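Local structure of long form salivary protein D7L1 (Aedes aegypti, 3DXL) at residues L60-P63 with V64-K67; S124-F128 with H129-E133; Q151-F154 with E155-E158; Y199-K202 with D203-D207. The protein sequesters host mediators such as biogenic amines and leukotrienes during mosquito blood feeding, binding lipids and amines in two separate pockets, and exhibits vasodilating activity. All blocks are in the same frame, centred on the assembly; numbering follows the deposited sequence.

In the fold
The four local contacts follow one another along a largely helical chain. Interaction 1 forms the hairpin of strands 61-62 and 67-68, within the N-terminal PBP/GOBP-family part. Interaction 2 joins helix 121-127 to helix 132-142 and contains Gly130 of the leukotriene site; its centre lies about 23 Å from that of interaction 1. Interactions 3 and 4 belong to the C-terminal PBP/GOBP-family part, their centres about 18 Å apart: the first opens helix 153-161, which carries Glu158 of the noradrenaline site, and the second links helices 184-196 and 208-217. The centres of interactions 2 and 3, which carry Gly130 and Glu158, are about 24 Å apart, in keeping with separate lipid and amine pockets.

Interaction 1 (L60-P63 with V64-K67); sequences LYDP and VAQK
Asp62 and Lys67 pair across a tight beta hairpin that ends in a G1 beta bulge, Gln66 and Lys67 together facing Asp62. Asp62 N donates to Lys67 O at 2.9 Å, whereas the return bond from Lys67 N to Asp62 O is weak at 3.3 Å. Gln66 N also leans on Asp62 O, through a weak bond bent to 116°, and its own backbone is in the left-handed helical region, as is usual for the first position of a G1 bulge.

The Asp62 carboxylate organises the turn itself. With CG anti to the backbone N (chi1 -178°), OD1 swings over the following residues and accepts two amides: the bond to Val64 N forms an Asx turn, and Ala65 N adds a second bond to the same oxygen. Val64 N lies 3.0 Å from Asp62 OD1, nearly in line with the C-O bond. Ala65 N meets OD1 almost straight, at 172°, but from above the carboxylate plane; both donors come from one face of it. Ala65 CB packs against Asp62 CG at 3.5 Å.

On the other side of the hairpin from the Asp62 carboxylate, the Tyr61 side chain runs alongside that of Gln66. Both polar ends are held by the neighbouring loop: Tyr61 OH by Thr102 O, Gln66 OE1 by Asn104 N. Phe68 adds an edge-to-face ring contact to Tyr61. The phenol reaches the bulge through Tyr61 OH, 3.4 Å from Gln66 CA.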
loop_
_atom_site.group_PDB
_atom_site.type_symbol
_atom_site.label_atom_id
_atom_site.label_comp_id
_atom_site.label_asym_id
_atom_site.label_seq_id
_atom_site.Cartn_x
_atom_site.Cartn_y
_atom_site.Cartn_z
ATOM N N LEU A 60 5.310 -4.177 14.068
ATOM C CA LEU A 60 5.122 -4.282 15.517
ATOM C C LEU A 60 5.121 -5.726 15.977
ATOM O O LEU A 60 5.512 -6.017 17.111
ATOM C CB LEU A 60 3.828 -3.598 15.955
ATOM C CG LEU A 60 3.869 -2.083 16.047
ATOM C CD1 LEU A 60 2.474 -1.527 16.067
ATOM C CD2 LEU A 60 4.644 -1.639 17.286
ATOM N N TYR A 61 4.636 -6.620 15.119
ATOM C CA TYR A 61 4.779 -8.051 15.346
ATOM C C TYR A 61 5.651 -8.628 14.251
ATOM O O TYR A 61 5.380 -8.453 13.057
ATOM C CB TYR A 61 3.437 -8.800 15.453
ATOM C CG TYR A 61 3.624 -10.289 15.688
ATOM C CD1 TYR A 61 4.017 -10.773 16.944
ATOM C CD2 TYR A 61 3.458 -11.209 14.649
ATOM C CE1 TYR A 61 4.217 -12.124 17.155
ATOM C CE2 TYR A 61 3.657 -12.568 14.855
ATOM C CZ TYR A 61 4.035 -13.013 16.110
ATOM O OH TYR A 61 4.229 -14.357 16.289
ATOM N N ASP A 62 6.708 -9.305 14.677
ATOM C CA ASP A 62 7.657 -9.939 13.786
ATOM C C ASP A 62 7.351 -11.437 13.759
ATOM O O ASP A 62 7.653 -12.144 14.724
ATOM C CB ASP A 62 9.077 -9.652 14.281
ATOM C CG ASP A 62 10.150 -10.232 13.382
ATOM O OD1 ASP A 62 9.865 -11.185 12.624
ATOM O OD2 ASP A 62 11.291 -9.739 13.466
ATOM N N PRO A 63 6.734 -11.923 12.664
ATOM C CA PRO A 63 6.302 -13.316 12.577
ATOM C C PRO A 63 7.460 -14.311 12.480
ATOM O O PRO A 63 7.265 -15.490 12.772
ATOM C CB PRO A 63 5.459 -13.345 11.298
ATOM C CG PRO A 63 5.998 -12.238 10.476
ATOM C CD PRO A 63 6.391 -11.167 11.442
ATOM N N VAL A 64 8.633 -13.830 12.070
ATOM C CA VAL A 64 9.845 -14.648 11.995
ATOM C C VAL A 64 10.414 -14.826 13.407
ATOM O O VAL A 64 10.713 -15.945 13.836
ATOM C CB VAL A 64 10.905 -14.022 11.041
ATOM C CG1 VAL A 64 12.173 -14.872 10.991
ATOM C CG2 VAL A 64 10.337 -13.848 9.629
ATOM N N ALA A 65 10.537 -13.714 14.131
ATOM C CA ALA A 65 11.021 -13.729 15.508
ATOM C C ALA A 65 9.987 -14.318 16.469
ATOM O O ALA A 65 10.343 -14.749 17.570
ATOM C CB ALA A 65 11.407 -12.319 15.944
ATOM N N GLN A 66 8.721 -14.351 16.042
ATOM C CA GLN A 66 7.570 -14.708 16.894
ATOM C C GLN A 66 7.550 -13.892 18.191
ATOM O O GLN A 66 7.336 -14.422 19.294
ATOM C CB GLN A 66 7.457 -16.224 17.130
ATOM C CG GLN A 66 6.924 -16.974 15.899
ATOM C CD GLN A 66 6.430 -18.376 16.203
ATOM O OE1 GLN A 66 5.228 -18.655 16.141
ATOM N NE2 GLN A 66 7.355 -19.270 16.526
ATOM N N LYS A 67 7.790 -12.593 18.031
ATOM C CA LYS A 67 7.796 -11.623 19.121
ATOM C C LYS A 67 7.330 -10.283 18.585
ATOM O O LYS A 67 7.396 -10.024 17.375
ATOM C CB LYS A 67 9.209 -11.377 19.654
ATOM C CG LYS A 67 10.016 -12.567 20.055
ATOM C CD LYS A 67 11.446 -12.123 20.273
ATOM C CE LYS A 67 12.311 -13.284 20.664
ATOM N NZ LYS A 67 13.598 -12.804 21.164
#

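Interaction 2 (S124-F128 with H129-E133); sequences SKNLF and HGNKE
Lys125 NZ donates to Gly130 O at 2.7 Å, across the turn that ends helix 121-127. The ammonium stands above the carbonyl plane, 51° out of it; the lysine chain runs out along the glycine, and a bend at its last torsion (chi4 -74°) turns NZ toward the carbonyl. Lys125 CG packs on Gly130 C at 3.6 Å on the way. This C-terminal helix turn is closed by the i to i+5 bond from Gly130 N to Lys125 O, 2.8 Å long, with His129 left-handed.

A second pair of side chains lies alongside: Asn131 ND2 donates to Asn126 OD1 at 2.9 Å. The acceptor lies in the plane of the Asn131 amide, while the donor sits above the Asn126 carbonyl plane, the two amides being turned 53° apart. Asn131 is also the N-cap of helix 132-142, its OD1 taking Leu134 N, so one amide serves both helices.

Gly130 belongs to the leukotriene E4 site, and Lys125 makes a cation-pi contact with Trp37 of the same site. His129 NE2 is held by Phe4 O. A water completes the link, donating to Asn126 O at 2.7 Å and accepting from Asn131 N at 3.0 Å.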
loop_
_atom_site.group_PDB
_atom_site.type_symbol
_atom_site.label_atom_id
_atom_site.label_comp_id
_atom_site.label_asym_id
_atom_site.label_seq_id
_atom_site.Cartn_x
_atom_site.Cartn_y
_atom_site.Cartn_z
ATOM N N SER A 124 -0.696 5.591 20.056
ATOM C CA SER A 124 -0.472 4.817 18.830
ATOM C C SER A 124 -1.224 5.390 17.627
ATOM O O SER A 124 -0.670 5.474 16.528
ATOM C CB SER A 124 -0.817 3.347 19.066
ATOM O OG SER A 124 -2.191 3.170 19.295
ATOM N N LYS A 125 -2.460 5.815 17.855
ATOM C CA LYS A 125 -3.293 6.418 16.817
ATOM C C LYS A 125 -2.667 7.710 16.304
ATOM O O LYS A 125 -2.598 7.943 15.098
ATOM C CB LYS A 125 -4.696 6.663 17.367
ATOM C CG LYS A 125 -5.727 7.110 16.365
ATOM C CD LYS A 125 -7.116 6.980 16.977
ATOM C CE LYS A 125 -8.198 7.079 15.925
ATOM N NZ LYS A 125 -8.377 8.464 15.460
ATOM N N ASN A 126 -2.194 8.559 17.211
ATOM C CA ASN A 126 -1.516 9.781 16.793
ATOM C C ASN A 126 -0.240 9.515 16.009
ATOM O O ASN A 126 0.007 10.142 14.971
ATOM C CB ASN A 126 -1.214 10.667 18.000
ATOM C CG ASN A 126 -2.456 11.311 18.580
ATOM O OD1 ASN A 126 -3.559 11.144 18.079
ATOM N ND2 ASN A 126 -2.271 12.055 19.668
ATOM N N LEU A 127 0.569 8.583 16.491
ATOM C CA LEU A 127 1.876 8.314 15.904
ATOM C C LEU A 127 1.801 7.710 14.510
ATOM O O LEU A 127 2.660 7.987 13.663
ATOM C CB LEU A 127 2.658 7.374 16.812
ATOM C CG LEU A 127 4.169 7.267 16.668
ATOM C CD1 LEU A 127 4.814 8.638 16.740
ATOM C CD2 LEU A 127 4.702 6.401 17.792
ATOM N N PHE A 128 0.804 6.861 14.298
ATOM C CA PHE A 128 0.693 6.089 13.069
ATOM C C PHE A 128 -0.407 6.611 12.154
ATOM O O PHE A 128 -1.025 5.851 11.397
ATOM C CB PHE A 128 0.544 4.611 13.395
ATOM C CG PHE A 128 1.814 3.983 13.859
ATOM C CD1 PHE A 128 2.800 3.625 12.941
ATOM C CD2 PHE A 128 2.059 3.781 15.215
ATOM C CE1 PHE A 128 3.995 3.053 13.356
ATOM C CE2 PHE A 128 3.253 3.214 15.638
ATOM C CZ PHE A 128 4.224 2.844 14.715
ATOM N N HIS A 129 -0.620 7.925 12.208
ATOM C CA HIS A 129 -1.439 8.648 11.210
ATOM C C HIS A 129 -2.902 8.226 11.227
ATOM O O HIS A 129 -3.553 8.158 10.177
ATOM C CB HIS A 129 -0.840 8.561 9.792
ATOM C CG HIS A 129 0.597 8.952 9.730
ATOM N ND1 HIS A 129 1.052 10.189 10.143
ATOM C CD2 HIS A 129 1.682 8.270 9.302
ATOM C CE1 HIS A 129 2.362 10.246 9.978
ATOM N NE2 HIS A 129 2.768 9.097 9.463
ATOM N N GLY A 130 -3.406 7.951 12.429
ATOM C CA GLY A 130 -4.808 7.655 12.653
ATOM C C GLY A 130 -5.598 8.833 13.192
ATOM O O GLY A 130 -6.821 8.783 13.223
ATOM N N ASN A 131 -4.908 9.890 13.623
ATOM C CA ASN A 131 -5.579 11.091 14.120
ATOM C C ASN A 131 -6.010 11.940 12.928
ATOM O O ASN A 131 -5.174 12.468 12.198
ATOM C CB ASN A 131 -4.661 11.876 15.065
ATOM C CG ASN A 131 -5.332 13.106 15.664
ATOM O OD1 ASN A 131 -5.914 13.923 14.955
ATOM N ND2 ASN A 131 -5.242 13.241 16.982
ATOM N N LYS A 132 -7.320 12.063 12.726
ATOM C CA LYS A 132 -7.860 12.736 11.543
ATOM C C LYS A 132 -7.378 14.176 11.391
ATOM O O LYS A 132 -6.973 14.586 10.302
ATOM C CB LYS A 132 -9.388 12.690 11.549
ATOM C CG LYS A 132 -9.946 11.290 11.374
ATOM C CD LYS A 132 -11.455 11.285 11.451
ATOM C CE LYS A 132 -11.988 9.863 11.433
ATOM N NZ LYS A 132 -13.450 9.818 11.712
ATOM N N GLU A 133 -7.406 14.943 12.477
ATOM C CA GLU A 133 -6.995 16.346 12.424
ATOM C C GLU A 133 -5.503 16.498 12.150
ATOM O O GLU A 133 -5.101 17.294 11.295
ATOM C CB GLU A 133 -7.403 17.101 13.699
ATOM C CG GLU A 133 -7.014 18.586 13.717
ATOM C CD GLU A 133 -7.751 19.442 12.684
ATOM O OE1 GLU A 133 -8.732 18.972 12.063
ATOM O OE2 GLU A 133 -7.346 20.609 12.500
HETATM O O HOH W 1 -2.092 11.013 13.467
#

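Interaction 3 (Q151-F154 with E155-E158); sequences QSYF and EFCE
Phe156 turns its edge to the face of Tyr153 in a T-shaped stack at the N-terminus of helix 153-161, ring planes 75° apart and centroids 5.2 Å from each other. Phe156 CD2 stands above the Tyr153 face, toward its rim, 3.6 Å from Tyr153 CE2. Both rings project the same way, each with CG anti to its own amide nitrogen (chi1 -152° for Tyr153, 158° for Phe156); three residues apart on the helix, the two side chains lie side by side. Cys157 SG lies obliquely beside the Tyr153 ring, 3.6 Å from Tyr153 CE2, a sulfur-aromatic contact made by the sulfur that is disulfide-bonded to Cys192 of helix 184-196. The Gln151 chain crosses Phe156 at about a right angle, Gln151 NE2 lying 3.7 Å from Phe156 CA; its OE1 is held by Gln148 N.

Ser152 is the N-cap. Its OG accepts Glu155 N at 3.2 Å, nearly straight, and also bonds Glu268, a noradrenaline-site residue. Glu155 is tied to the cap through water: one water accepts from Ser152 N and donates to Glu155 OE1, and a second links that same oxygen to Gln151 NE2. Further along, Glu158, also of the noradrenaline site, is salt-bridged to Arg176; Glu158 N donates to Phe154 O at 2.9 Å.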
loop_
_atom_site.group_PDB
_atom_site.type_symbol
_atom_site.label_atom_id
_atom_site.label_comp_id
_atom_site.label_asym_id
_atom_site.label_seq_id
_atom_site.Cartn_x
_atom_site.Cartn_y
_atom_site.Cartn_z
ATOM N N GLN A 151 -6.810 10.221 -4.529
ATOM C CA GLN A 151 -6.027 10.516 -5.729
ATOM C C GLN A 151 -5.490 9.228 -6.359
ATOM O O GLN A 151 -4.882 8.406 -5.689
ATOM C CB GLN A 151 -4.877 11.474 -5.410
ATOM C CG GLN A 151 -4.055 11.844 -6.640
ATOM C CD GLN A 151 -2.902 12.774 -6.332
ATOM O OE1 GLN A 151 -2.322 12.742 -5.240
ATOM N NE2 GLN A 151 -2.539 13.597 -7.320
ATOM N N SER A 152 -5.710 9.052 -7.659
ATOM C CA SER A 152 -5.044 7.969 -8.375
ATOM C C SER A 152 -3.550 7.984 -8.079
ATOM O O SER A 152 -2.906 9.032 -8.201
ATOM C CB SER A 152 -5.236 8.172 -9.867
ATOM O OG SER A 152 -4.364 7.330 -10.603
ATOM N N TYR A 153 -2.977 6.843 -7.703
ATOM C CA TYR A 153 -1.541 6.824 -7.463
ATOM C C TYR A 153 -0.770 7.122 -8.752
ATOM O O TYR A 153 0.272 7.771 -8.739
ATOM C CB TYR A 153 -1.051 5.511 -6.822
ATOM C CG TYR A 153 0.201 5.745 -6.000
ATOM C CD1 TYR A 153 0.128 5.860 -4.612
ATOM C CD2 TYR A 153 1.450 5.915 -6.606
ATOM C CE1 TYR A 153 1.257 6.122 -3.853
ATOM C CE2 TYR A 153 2.583 6.179 -5.868
ATOM C CZ TYR A 153 2.483 6.286 -4.483
ATOM O OH TYR A 153 3.605 6.558 -3.733
ATOM N N PHE A 154 -1.285 6.621 -9.872
ATOM C CA PHE A 154 -0.665 6.885 -11.170
ATOM C C PHE A 154 -0.622 8.389 -11.450
ATOM O O PHE A 154 0.403 8.908 -11.893
ATOM C CB PHE A 154 -1.416 6.159 -12.296
ATOM C CG PHE A 154 -1.215 4.657 -12.329
ATOM C CD1 PHE A 154 -0.864 4.044 -13.530
ATOM C CD2 PHE A 154 -1.422 3.849 -11.214
ATOM C CE1 PHE A 154 -0.693 2.671 -13.615
ATOM C CE2 PHE A 154 -1.252 2.451 -11.305
ATOM C CZ PHE A 154 -0.891 1.867 -12.509
ATOM N N GLU A 155 -1.729 9.083 -11.200
ATOM C CA GLU A 155 -1.772 10.530 -11.393
ATOM C C GLU A 155 -0.809 11.267 -10.484
ATOM O O GLU A 155 -0.183 12.234 -10.905
ATOM C CB GLU A 155 -3.187 11.056 -11.246
ATOM C CG GLU A 155 -4.061 10.582 -12.369
ATOM C CD GLU A 155 -5.449 11.155 -12.333
ATOM O OE1 GLU A 155 -5.734 12.037 -11.488
ATOM O OE2 GLU A 155 -6.261 10.719 -13.173
ATOM N N PHE A 156 -0.688 10.823 -9.232
ATOM C CA PHE A 156 0.302 11.401 -8.325
ATOM C C PHE A 156 1.699 11.371 -8.958
ATOM O O PHE A 156 2.396 12.386 -8.973
ATOM C CB PHE A 156 0.282 10.673 -6.969
ATOM C CG PHE A 156 1.565 10.824 -6.180
ATOM C CD1 PHE A 156 1.918 12.045 -5.603
ATOM C CD2 PHE A 156 2.437 9.751 -6.052
ATOM C CE1 PHE A 156 3.124 12.176 -4.924
ATOM C CE2 PHE A 156 3.638 9.879 -5.355
ATOM C CZ PHE A 156 3.978 11.094 -4.795
ATOM N N CYS A 157 2.099 10.211 -9.478
ATOM C CA CYS A 157 3.416 10.072 -10.087
ATOM C C CYS A 157 3.524 10.910 -11.362
ATOM O O CYS A 157 4.514 11.634 -11.565
ATOM C CB CYS A 157 3.716 8.608 -10.390
ATOM S SG CYS A 157 3.842 7.566 -8.915
ATOM N N GLU A 158 2.503 10.821 -12.212
ATOM C CA GLU A 158 2.480 11.591 -13.461
ATOM C C GLU A 158 2.677 13.075 -13.180
ATOM O O GLU A 158 3.418 13.755 -13.896
ATOM C CB GLU A 158 1.142 11.427 -14.151
ATOM C CG GLU A 158 0.922 10.088 -14.793
ATOM C CD GLU A 158 -0.449 9.978 -15.418
ATOM O OE1 GLU A 158 -1.334 10.793 -15.100
ATOM O OE2 GLU A 158 -0.649 9.072 -16.244
HETATM O O HOH W 2 -4.522 13.796 -9.606
HETATM O O HOH W 3 -7.073 11.036 -9.163
#

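Interaction 4 (Y199-K202 with D203-D207); sequences YITK and DNQLD
This contact is a small hairpin-like loop between helices 184-196 and 208-217, reversed by a type I beta turn from Thr201 to Asn204 and held by a single beta bridge at Ile200 and Leu206. Two straight backbone bonds flank the bridge: Asp207 N to Tyr199 O and Thr201 N to Gln205 O, each 2.8 Å. Ile200 CA also offers its hydrogen to Gln205 O at 3.3 Å, so this carbonyl is approached twice.

At the turn, Asn204 N donates to Thr201 O at 3.0 Å. The threonine hydroxyl adds a second tie. Chi1 of 68° sets OG1 between the backbone N and the carbonyl carbon, turned in over the bend, where it accepts Gln205 N at 3.1 Å.

Ile200 lays CG2 against Asn204 CA at 3.6 Å and sends CD1 toward Leu206; both residues pack on Tyr247 of helix 243-253. Asn204 OD1 is held by Lys195, and Tyr199 OH by Asp214. Asp207 is the N-cap of helix 208-217. With Thr201 OG1 accepting Gln205 N and, weakly, Asp203 N, the turn is fixed by side chain as well as backbone, and the reversal delivers Asp207 to the start of the next helix.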
loop_
_atom_site.group_PDB
_atom_site.type_symbol
_atom_site.label_atom_id
_atom_site.label_comp_id
_atom_site.label_asym_id
_atom_site.label_seq_id
_atom_site.Cartn_x
_atom_site.Cartn_y
_atom_site.Cartn_z
ATOM N N TYR A 199 4.237 -3.425 -6.277
ATOM C CA TYR A 199 4.855 -4.478 -7.098
ATOM C C TYR A 199 6.347 -4.573 -6.802
ATOM O O TYR A 199 6.938 -5.636 -6.965
ATOM C CB TYR A 199 4.670 -4.216 -8.591
ATOM C CG TYR A 199 3.283 -4.425 -9.129
ATOM C CD1 TYR A 199 2.188 -4.623 -8.296
ATOM C CD2 TYR A 199 3.067 -4.378 -10.502
ATOM C CE1 TYR A 199 0.927 -4.786 -8.817
ATOM C CE2 TYR A 199 1.821 -4.534 -11.030
ATOM C CZ TYR A 199 0.747 -4.739 -10.199
ATOM O OH TYR A 199 -0.504 -4.874 -10.728
ATOM N N ILE A 200 6.930 -3.450 -6.374
ATOM C CA ILE A 200 8.325 -3.361 -5.960
ATOM C C ILE A 200 8.339 -2.813 -4.541
ATOM O O ILE A 200 7.629 -1.856 -4.236
ATOM C CB ILE A 200 9.140 -2.419 -6.899
ATOM C CG1 ILE A 200 9.101 -2.923 -8.353
ATOM C CG2 ILE A 200 10.577 -2.229 -6.410
ATOM C CD1 ILE A 200 9.927 -4.173 -8.647
ATOM N N THR A 201 9.127 -3.448 -3.677
ATOM C CA THR A 201 9.244 -3.040 -2.264
ATOM C C THR A 201 10.149 -1.816 -2.092
ATOM O O THR A 201 10.826 -1.387 -3.022
ATOM C CB THR A 201 9.818 -4.194 -1.405
ATOM O OG1 THR A 201 11.176 -4.426 -1.776
ATOM C CG2 THR A 201 9.004 -5.468 -1.583
ATOM N N LYS A 202 10.195 -1.289 -0.864
ATOM C CA LYS A 202 11.102 -0.181 -0.515
ATOM C C LYS A 202 12.590 -0.456 -0.808
ATOM O O LYS A 202 13.346 0.470 -1.113
ATOM C CB LYS A 202 10.912 0.231 0.953
ATOM C CG LYS A 202 11.403 -0.798 1.974
ATOM C CD LYS A 202 11.363 -0.259 3.401
ATOM C CE LYS A 202 12.069 -1.200 4.365
ATOM N NZ LYS A 202 12.039 -0.706 5.773
ATOM N N ASP A 203 12.993 -1.724 -0.709
ATOM C CA ASP A 203 14.367 -2.145 -0.994
ATOM C C ASP A 203 14.539 -2.656 -2.422
ATOM O O ASP A 203 15.417 -3.479 -2.699
ATOM C CB ASP A 203 14.816 -3.210 0.010
ATOM C CG ASP A 203 14.809 -2.706 1.438
ATOM O OD1 ASP A 203 15.471 -1.681 1.723
ATOM O OD2 ASP A 203 14.146 -3.346 2.280
ATOM N N ASN A 204 13.688 -2.164 -3.322
ATOM C CA ASN A 204 13.773 -2.475 -4.747
ATOM C C ASN A 204 13.672 -3.966 -5.063
ATOM O O ASN A 204 14.329 -4.439 -5.979
ATOM C CB ASN A 204 15.041 -1.861 -5.374
ATOM C CG ASN A 204 15.104 -0.354 -5.212
ATOM O OD1 ASN A 204 14.274 0.371 -5.751
ATOM N ND2 ASN A 204 16.098 0.124 -4.467
ATOM N N GLN A 205 12.837 -4.696 -4.326
ATOM C CA GLN A 205 12.616 -6.116 -4.629
ATOM C C GLN A 205 11.240 -6.366 -5.236
ATOM O O GLN A 205 10.247 -5.754 -4.836
ATOM C CB GLN A 205 12.816 -7.005 -3.390
ATOM C CG GLN A 205 14.178 -6.858 -2.677
ATOM C CD GLN A 205 15.389 -7.224 -3.536
ATOM O OE1 GLN A 205 15.287 -7.976 -4.508
ATOM N NE2 GLN A 205 16.549 -6.691 -3.168
ATOM N N LEU A 206 11.191 -7.275 -6.204
ATOM C CA LEU A 206 9.932 -7.702 -6.798
ATOM C C LEU A 206 9.045 -8.394 -5.763
ATOM O O LEU A 206 9.519 -9.264 -5.024
ATOM C CB LEU A 206 10.200 -8.668 -7.956
ATOM C CG LEU A 206 8.972 -9.263 -8.648
ATOM C CD1 LEU A 206 8.214 -8.187 -9.414
ATOM C CD2 LEU A 206 9.394 -10.403 -9.557
ATOM N N ASP A 207 7.768 -8.013 -5.718
ATOM C CA ASP A 207 6.782 -8.734 -4.914
ATOM C C ASP A 207 5.801 -9.441 -5.840
ATOM O O ASP A 207 4.782 -8.872 -6.252
ATOM C CB ASP A 207 6.056 -7.795 -3.948
ATOM C CG ASP A 207 5.150 -8.540 -2.975
ATOM O OD1 ASP A 207 4.831 -9.723 -3.210
ATOM O OD2 ASP A 207 4.763 -7.931 -1.960
#